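Long-range contact in UDP-galactopyranose mutase (Deinococcus radiodurans, PDB 3HDQ), which probably interconverts UDP-galactopyranose and UDP-galactofuranose, using a bound FAD as cofactor: residues 52-64 against 230-244. Sequence-based numbering, arbitrary orientation.
Sequences GQRVLIVDRRPHI and LSSPNIKVMLNTDYR. With FAD (flavin-adenine dinucleotide), chain L.
In the Rossmann-type FAD-binding fold, strand 55-58 pairs in parallel with strand 235-239, and residues just after the strands hold the adenosine half of the cofactor. The ladder is regular: I57 N donates to K236 O and I57 O accepts from M238 N, each bond 2.8 Å. On the face of I57, its CG2 meets V237 CG2 at 3.9 Å, while I64 and L230 meet tip to tip. On the opposite face the V58 and T241 side chains cross at about a right angle, V58 CG2, held anti to the backbone N, meeting T241 CB at 3.4 Å.

Just after V58, D59 N still donates to M238 O, while its carboxylate turns to the ribose. Its OD1 receives FAD O2B at 2.8 Å and its OD2 FAD O3B at 2.9 Å, while R61 N bonds to the anti lone pair of OD1 in an Asx turn that steadies the carboxylate. With an alanine here, both ribose hydroxyls would probably lose their acceptors and the turn its side-chain bond. Around the adenine, Y243 N donates to FAD N1A at 3.3 Å; the R60 guanidinium lies tilted over the C6A-N7A side, with C6A over one of its faces, and R60 NH2 forms a salt bridge to D242 OD2 at 3.0 Å. Strand pairing thus joins distant segments around ribose and adenine, where D242 probably offsets part of the charge that R60 and R244 bring.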
loop_
_atom_site.group_PDB
_atom_site.type_symbol
_atom_site.label_atom_id
_atom_site.label_comp_id
_atom_site.label_asym_id
_atom_site.label_seq_id
_atom_site.Cartn_x
_atom_site.Cartn_y
_atom_site.Cartn_z
ATOM N N GLY A 52 12.068 -4.904 -22.744
ATOM C CA GLY A 52 12.885 -3.709 -22.867
ATOM C C GLY A 52 12.128 -2.467 -23.308
ATOM O O GLY A 52 12.729 -1.465 -23.693
ATOM N N GLN A 53 10.805 -2.526 -23.244
ATOM C CA GLN A 53 9.976 -1.380 -23.587
ATOM C C GLN A 53 9.756 -0.505 -22.379
ATOM O O GLN A 53 9.517 -1.005 -21.285
ATOM C CB GLN A 53 8.627 -1.842 -24.102
ATOM C CG GLN A 53 8.722 -2.769 -25.284
ATOM C CD GLN A 53 9.279 -2.068 -26.495
ATOM O OE1 GLN A 53 8.786 -1.010 -26.894
ATOM N NE2 GLN A 53 10.323 -2.636 -27.077
ATOM N N ARG A 54 9.823 0.802 -22.578
ATOM C CA ARG A 54 9.525 1.745 -21.512
ATOM C C ARG A 54 8.025 1.903 -21.327
ATOM O O ARG A 54 7.291 2.187 -22.275
ATOM C CB ARG A 54 10.162 3.099 -21.806
ATOM C CG ARG A 54 11.649 3.126 -21.527
ATOM C CD ARG A 54 12.324 4.225 -22.308
ATOM N NE ARG A 54 12.125 5.538 -21.710
ATOM C CZ ARG A 54 12.271 6.677 -22.374
ATOM N NH1 ARG A 54 12.607 6.657 -23.659
ATOM N NH2 ARG A 54 12.076 7.834 -21.758
ATOM N N VAL A 55 7.572 1.733 -20.095
ATOM C CA VAL A 55 6.151 1.741 -19.823
ATOM C C VAL A 55 5.753 2.823 -18.820
ATOM O O VAL A 55 6.389 2.988 -17.789
ATOM C CB VAL A 55 5.696 0.350 -19.330
ATOM C CG1 VAL A 55 4.207 0.342 -19.027
ATOM C CG2 VAL A 55 6.043 -0.705 -20.381
ATOM N N LEU A 56 4.715 3.584 -19.147
ATOM C CA LEU A 56 4.061 4.410 -18.156
ATOM C C LEU A 56 2.701 3.788 -17.932
ATOM O O LEU A 56 1.907 3.662 -18.874
ATOM C CB LEU A 56 3.905 5.860 -18.628
ATOM C CG LEU A 56 3.139 6.752 -17.645
ATOM C CD1 LEU A 56 3.910 6.895 -16.342
ATOM C CD2 LEU A 56 2.835 8.122 -18.243
ATOM N N ILE A 57 2.442 3.365 -16.698
ATOM C CA ILE A 57 1.139 2.803 -16.378
ATOM C C ILE A 57 0.392 3.769 -15.479
ATOM O O ILE A 57 0.925 4.255 -14.486
ATOM C CB ILE A 57 1.227 1.380 -15.757
ATOM C CG1 ILE A 57 -0.170 0.745 -15.692
ATOM C CG2 ILE A 57 1.874 1.421 -14.378
ATOM C CD1 ILE A 57 -0.174 -0.765 -15.375
ATOM N N VAL A 58 -0.844 4.065 -15.845
ATOM C CA VAL A 58 -1.594 5.073 -15.127
ATOM C C VAL A 58 -2.922 4.503 -14.618
ATOM O O VAL A 58 -3.511 3.617 -15.238
ATOM C CB VAL A 58 -1.795 6.312 -16.020
ATOM C CG1 VAL A 58 -2.857 6.051 -17.085
ATOM C CG2 VAL A 58 -2.155 7.519 -15.186
ATOM N N ASP A 59 -3.377 4.985 -13.466
ATOM C CA ASP A 59 -4.719 4.649 -12.996
ATOM C C ASP A 59 -5.295 5.854 -12.278
ATOM O O ASP A 59 -4.587 6.556 -11.552
ATOM C CB ASP A 59 -4.685 3.422 -12.074
ATOM C CG ASP A 59 -6.037 2.704 -11.985
ATOM O OD1 ASP A 59 -7.037 3.317 -11.539
ATOM O OD2 ASP A 59 -6.091 1.510 -12.343
ATOM N N ARG A 60 -6.581 6.103 -12.473
ATOM C CA ARG A 60 -7.217 7.226 -11.801
ATOM C C ARG A 60 -7.415 6.923 -10.324
ATOM O O ARG A 60 -7.605 7.840 -9.526
ATOM C CB ARG A 60 -8.561 7.563 -12.454
ATOM C CG ARG A 60 -9.725 6.736 -11.937
ATOM C CD ARG A 60 -10.609 6.234 -13.071
ATOM N NE ARG A 60 -11.294 7.313 -13.780
ATOM C CZ ARG A 60 -12.098 7.127 -14.829
ATOM N NH1 ARG A 60 -12.333 5.901 -15.291
ATOM N NH2 ARG A 60 -12.669 8.171 -15.421
ATOM N N ARG A 61 -7.383 5.642 -9.955
ATOM C CA ARG A 61 -7.472 5.285 -8.535
ATOM C C ARG A 61 -6.140 5.569 -7.848
ATOM O O ARG A 61 -5.129 5.740 -8.525
ATOM C CB ARG A 61 -7.900 3.826 -8.364
ATOM C CG ARG A 61 -9.371 3.615 -8.664
ATOM C CD ARG A 61 -9.695 2.152 -8.857
ATOM N NE ARG A 61 -11.141 1.949 -8.911
ATOM C CZ ARG A 61 -11.724 0.856 -9.385
ATOM N NH1 ARG A 61 -10.987 -0.140 -9.848
ATOM N NH2 ARG A 61 -13.049 0.764 -9.404
ATOM N N PRO A 62 -6.133 5.654 -6.510
ATOM C CA PRO A 62 -4.877 5.992 -5.826
ATOM C C PRO A 62 -4.061 4.758 -5.503
ATOM O O PRO A 62 -3.120 4.853 -4.726
ATOM C CB PRO A 62 -5.338 6.630 -4.508
ATOM C CG PRO A 62 -6.850 6.344 -4.407
ATOM C CD PRO A 62 -7.249 5.480 -5.566
ATOM N N HIS A 63 -4.408 3.616 -6.084
ATOM C CA HIS A 63 -3.700 2.372 -5.797
ATOM C C HIS A 63 -3.645 1.519 -7.057
ATOM O O HIS A 63 -4.395 1.764 -7.993
ATOM C CB HIS A 63 -4.435 1.605 -4.702
ATOM C CG HIS A 63 -5.824 1.208 -5.094
ATOM N ND1 HIS A 63 -6.078 0.248 -6.048
ATOM C CD2 HIS A 63 -7.034 1.659 -4.681
ATOM C CE1 HIS A 63 -7.385 0.117 -6.201
ATOM N NE2 HIS A 63 -7.987 0.962 -5.383
ATOM N N ILE A 64 -2.766 0.518 -7.074
ATOM C CA ILE A 64 -2.675 -0.416 -8.191
ATOM C C ILE A 64 -3.655 -1.588 -8.006
ATOM O O ILE A 64 -4.377 -1.654 -7.005
ATOM C CB ILE A 64 -1.234 -0.967 -8.349
ATOM C CG1 ILE A 64 -0.819 -1.745 -7.091
ATOM C CG2 ILE A 64 -0.258 0.174 -8.622
ATOM C CD1 ILE A 64 0.568 -2.354 -7.139
ATOM N N LEU A 230 4.866 -5.015 -11.139
ATOM C CA LEU A 230 5.166 -3.676 -11.637
ATOM C C LEU A 230 6.526 -3.171 -11.148
ATOM O O LEU A 230 6.806 -1.977 -11.221
ATOM C CB LEU A 230 4.059 -2.703 -11.213
ATOM C CG LEU A 230 2.619 -3.087 -11.577
ATOM C CD1 LEU A 230 1.638 -2.028 -11.088
ATOM C CD2 LEU A 230 2.493 -3.269 -13.065
ATOM N N SER A 231 7.372 -4.076 -10.667
ATOM C CA SER A 231 8.632 -3.677 -10.037
ATOM C C SER A 231 9.763 -3.316 -11.003
ATOM O O SER A 231 10.706 -2.625 -10.613
ATOM C CB SER A 231 9.123 -4.763 -9.069
ATOM O OG SER A 231 9.428 -5.947 -9.779
ATOM N N SER A 232 9.690 -3.806 -12.238
ATOM C CA SER A 232 10.740 -3.552 -13.225
ATOM C C SER A 232 11.126 -2.073 -13.305
ATOM O O SER A 232 10.271 -1.193 -13.200
ATOM C CB SER A 232 10.318 -4.034 -14.615
ATOM O OG SER A 232 11.146 -3.462 -15.622
ATOM N N PRO A 233 12.420 -1.802 -13.497
ATOM C CA PRO A 233 12.939 -0.448 -13.754
ATOM C C PRO A 233 12.284 0.235 -14.964
ATOM O O PRO A 233 12.198 1.455 -14.976
ATOM C CB PRO A 233 14.426 -0.686 -14.025
ATOM C CG PRO A 233 14.738 -1.963 -13.328
ATOM C CD PRO A 233 13.492 -2.803 -13.396
ATOM N N ASN A 234 11.825 -0.539 -15.943
ATOM C CA ASN A 234 11.151 0.002 -17.130
ATOM C C ASN A 234 9.691 0.381 -16.906
ATOM O O ASN A 234 8.998 0.784 -17.838
ATOM C CB ASN A 234 11.210 -1.008 -18.279
ATOM C CG ASN A 234 12.609 -1.161 -18.849
ATOM O OD1 ASN A 234 13.457 -0.288 -18.670
ATOM N ND2 ASN A 234 12.855 -2.269 -19.537
ATOM N N ILE A 235 9.200 0.233 -15.685
ATOM C CA ILE A 235 7.796 0.533 -15.427
ATOM C C ILE A 235 7.642 1.750 -14.508
ATOM O O ILE A 235 8.093 1.737 -13.366
ATOM C CB ILE A 235 7.065 -0.695 -14.841
ATOM C CG1 ILE A 235 7.138 -1.862 -15.824
ATOM C CG2 ILE A 235 5.612 -0.373 -14.553
ATOM C CD1 ILE A 235 6.319 -3.077 -15.399
ATOM N N LYS A 236 7.029 2.809 -15.030
ATOM C CA LYS A 236 6.713 3.995 -14.243
ATOM C C LYS A 236 5.242 3.931 -13.876
ATOM O O LYS A 236 4.394 3.682 -14.737
ATOM C CB LYS A 236 6.998 5.276 -15.038
ATOM C CG LYS A 236 8.408 5.363 -15.612
ATOM C CD LYS A 236 9.443 5.105 -14.538
ATOM C CE LYS A 236 10.650 4.406 -15.122
ATOM N NZ LYS A 236 11.558 3.862 -14.075
ATOM N N VAL A 237 4.936 4.151 -12.601
ATOM C CA VAL A 237 3.569 3.988 -12.123
ATOM C C VAL A 237 2.956 5.306 -11.666
ATOM O O VAL A 237 3.434 5.931 -10.731
ATOM C CB VAL A 237 3.512 2.999 -10.970
ATOM C CG1 VAL A 237 2.062 2.722 -10.592
ATOM C CG2 VAL A 237 4.244 1.717 -11.342
ATOM N N MET A 238 1.878 5.708 -12.323
ATOM C CA MET A 238 1.242 6.990 -12.053
ATOM C C MET A 238 -0.172 6.795 -11.494
ATOM O O MET A 238 -1.064 6.278 -12.176
ATOM C CB MET A 238 1.192 7.805 -13.341
ATOM C CG MET A 238 1.067 9.280 -13.148
ATOM S SD MET A 238 1.343 10.160 -14.697
ATOM C CE MET A 238 1.384 11.811 -14.027
ATOM N N LEU A 239 -0.372 7.205 -10.248
ATOM C CA LEU A 239 -1.649 6.995 -9.583
ATOM C C LEU A 239 -2.425 8.298 -9.411
ATOM O O LEU A 239 -1.874 9.384 -9.566
ATOM C CB LEU A 239 -1.443 6.269 -8.239
ATOM C CG LEU A 239 -0.770 4.891 -8.381
ATOM C CD1 LEU A 239 -0.631 4.181 -7.051
ATOM C CD2 LEU A 239 -1.537 4.020 -9.360
ATOM N N ASN A 240 -3.708 8.178 -9.090
ATOM C CA ASN A 240 -4.575 9.330 -8.941
ATOM C C ASN A 240 -4.651 10.141 -10.238
ATOM O O ASN A 240 -4.786 11.367 -10.216
ATOM C CB ASN A 240 -4.096 10.211 -7.786
ATOM C CG ASN A 240 -5.234 10.981 -7.144
ATOM O OD1 ASN A 240 -6.349 10.471 -7.043
ATOM N ND2 ASN A 240 -4.963 12.215 -6.715
ATOM N N THR A 241 -4.578 9.442 -11.367
ATOM C CA THR A 241 -4.412 10.094 -12.665
ATOM C C THR A 241 -5.281 9.520 -13.795
ATOM O O THR A 241 -5.047 8.421 -14.274
ATOM C CB THR A 241 -2.937 10.046 -13.098
ATOM O OG1 THR A 241 -2.114 10.628 -12.076
ATOM C CG2 THR A 241 -2.736 10.784 -14.410
ATOM N N ASP A 242 -6.288 10.274 -14.220
ATOM C CA ASP A 242 -7.031 9.932 -15.432
ATOM C C ASP A 242 -6.093 10.128 -16.611
ATOM O O ASP A 242 -5.461 11.177 -16.711
ATOM C CB ASP A 242 -8.249 10.848 -15.582
ATOM C CG ASP A 242 -9.261 10.324 -16.602
ATOM O OD1 ASP A 242 -8.917 10.200 -17.797
ATOM O OD2 ASP A 242 -10.409 10.042 -16.198
ATOM N N TYR A 243 -5.990 9.141 -17.501
ATOM C CA TYR A 243 -5.058 9.265 -18.624
ATOM C C TYR A 243 -5.302 10.564 -19.375
ATOM O O TYR A 243 -4.371 11.178 -19.903
ATOM C CB TYR A 243 -5.124 8.072 -19.582
ATOM C CG TYR A 243 -6.321 8.079 -20.514
ATOM C CD1 TYR A 243 -6.196 8.457 -21.843
ATOM C CD2 TYR A 243 -7.574 7.694 -20.059
ATOM C CE1 TYR A 243 -7.304 8.461 -22.698
ATOM C CE2 TYR A 243 -8.678 7.690 -20.893
ATOM C CZ TYR A 243 -8.541 8.076 -22.211
ATOM O OH TYR A 243 -9.649 8.068 -23.028
ATOM N N ARG A 244 -6.551 10.996 -19.400
ATOM C CA ARG A 244 -6.891 12.218 -20.107
ATOM C C ARG A 244 -6.238 13.473 -19.520
ATOM O O ARG A 244 -5.972 14.423 -20.244
ATOM C CB ARG A 244 -8.405 12.366 -20.218
ATOM C CG ARG A 244 -9.017 11.269 -21.082
ATOM C CD ARG A 244 -10.523 11.411 -21.201
ATOM N NE ARG A 244 -11.209 11.122 -19.944
ATOM C CZ ARG A 244 -12.064 10.118 -19.769
ATOM N NH1 ARG A 244 -12.345 9.301 -20.782
ATOM N NH2 ARG A 244 -12.644 9.939 -18.585
HETATM P PA FAD L . -10.062 -3.633 -13.740
HETATM O O1A FAD L . -9.729 -4.233 -12.503
HETATM O O2A FAD L . -11.355 -3.091 -13.660
HETATM O O5B FAD L . -9.021 -2.513 -13.973
HETATM C C5B FAD L . -9.124 -1.529 -14.931
HETATM C C4B FAD L . -8.508 -0.295 -14.359
HETATM O O4B FAD L . -8.566 0.735 -15.279
HETATM C C3B FAD L . -9.319 0.161 -13.170
HETATM O O3B FAD L . -8.604 0.122 -11.982
HETATM C C2B FAD L . -9.696 1.567 -13.498
HETATM O O2B FAD L . -9.532 2.360 -12.385
HETATM C C1B FAD L . -8.750 1.923 -14.606
HETATM N N9A FAD L . -9.277 3.001 -15.436
HETATM C C8A FAD L . -10.446 3.066 -16.084
HETATM N N7A FAD L . -10.545 4.212 -16.709
HETATM C C5A FAD L . -9.445 4.910 -16.476
HETATM C C6A FAD L . -9.009 6.157 -16.864
HETATM N N6A FAD L . -9.656 6.836 -17.747
HETATM N N1A FAD L . -7.808 6.618 -16.457
HETATM C C2A FAD L . -7.035 5.861 -15.652
HETATM N N3A FAD L . -7.464 4.639 -15.273
HETATM C C4A FAD L . -8.646 4.168 -15.661
HETATM N N1 FAD L . -12.719 -12.780 -10.699
HETATM C C2 FAD L . -12.316 -14.003 -10.339
HETATM O O2 FAD L . -11.587 -14.647 -11.033
HETATM N N3 FAD L . -12.742 -14.492 -9.171
HETATM C C4 FAD L . -13.558 -13.761 -8.374
HETATM O O4 FAD L . -13.944 -14.182 -7.336
HETATM C C4X FAD L . -13.963 -12.539 -8.765
HETATM N N5 FAD L . -14.789 -11.829 -7.971
HETATM C C5X FAD L . -15.191 -10.603 -8.360
HETATM C C6 FAD L . -16.022 -9.882 -7.538
HETATM C C7 FAD L . -16.434 -8.636 -7.920
HETATM C C7M FAD L . -17.332 -7.854 -7.053
HETATM C C8 FAD L . -16.011 -8.106 -9.104
HETATM C C8M FAD L . -16.495 -6.755 -9.476
HETATM C C9 FAD L . -15.169 -8.829 -9.924
HETATM C C9A FAD L . -14.757 -10.087 -9.563
HETATM N N10 FAD L . -13.917 -10.815 -10.355
HETATM C C10 FAD L . -13.537 -12.042 -9.943
HETATM C "C1'" FAD L . -13.520 -10.350 -11.708
HETATM C "C2'" FAD L . -12.264 -9.510 -11.712
HETATM O "O2'" FAD L . -12.551 -8.386 -10.959
HETATM C "C3'" FAD L . -11.849 -9.053 -13.107
HETATM O "O3'" FAD L . -11.493 -10.054 -13.955
HETATM C "C4'" FAD L . -10.542 -8.350 -13.056
HETATM O "O4'" FAD L . -10.496 -7.781 -11.784
HETATM C "C5'" FAD L . -10.512 -7.348 -14.172
HETATM O "O5'" FAD L . -9.257 -6.920 -14.549
HETATM P P FAD L . -9.142 -5.700 -15.500
HETATM O O1P FAD L . -7.796 -5.283 -15.558
HETATM O O2P FAD L . -9.555 -6.135 -16.780
HETATM O O3P FAD L . -10.098 -4.583 -14.979
#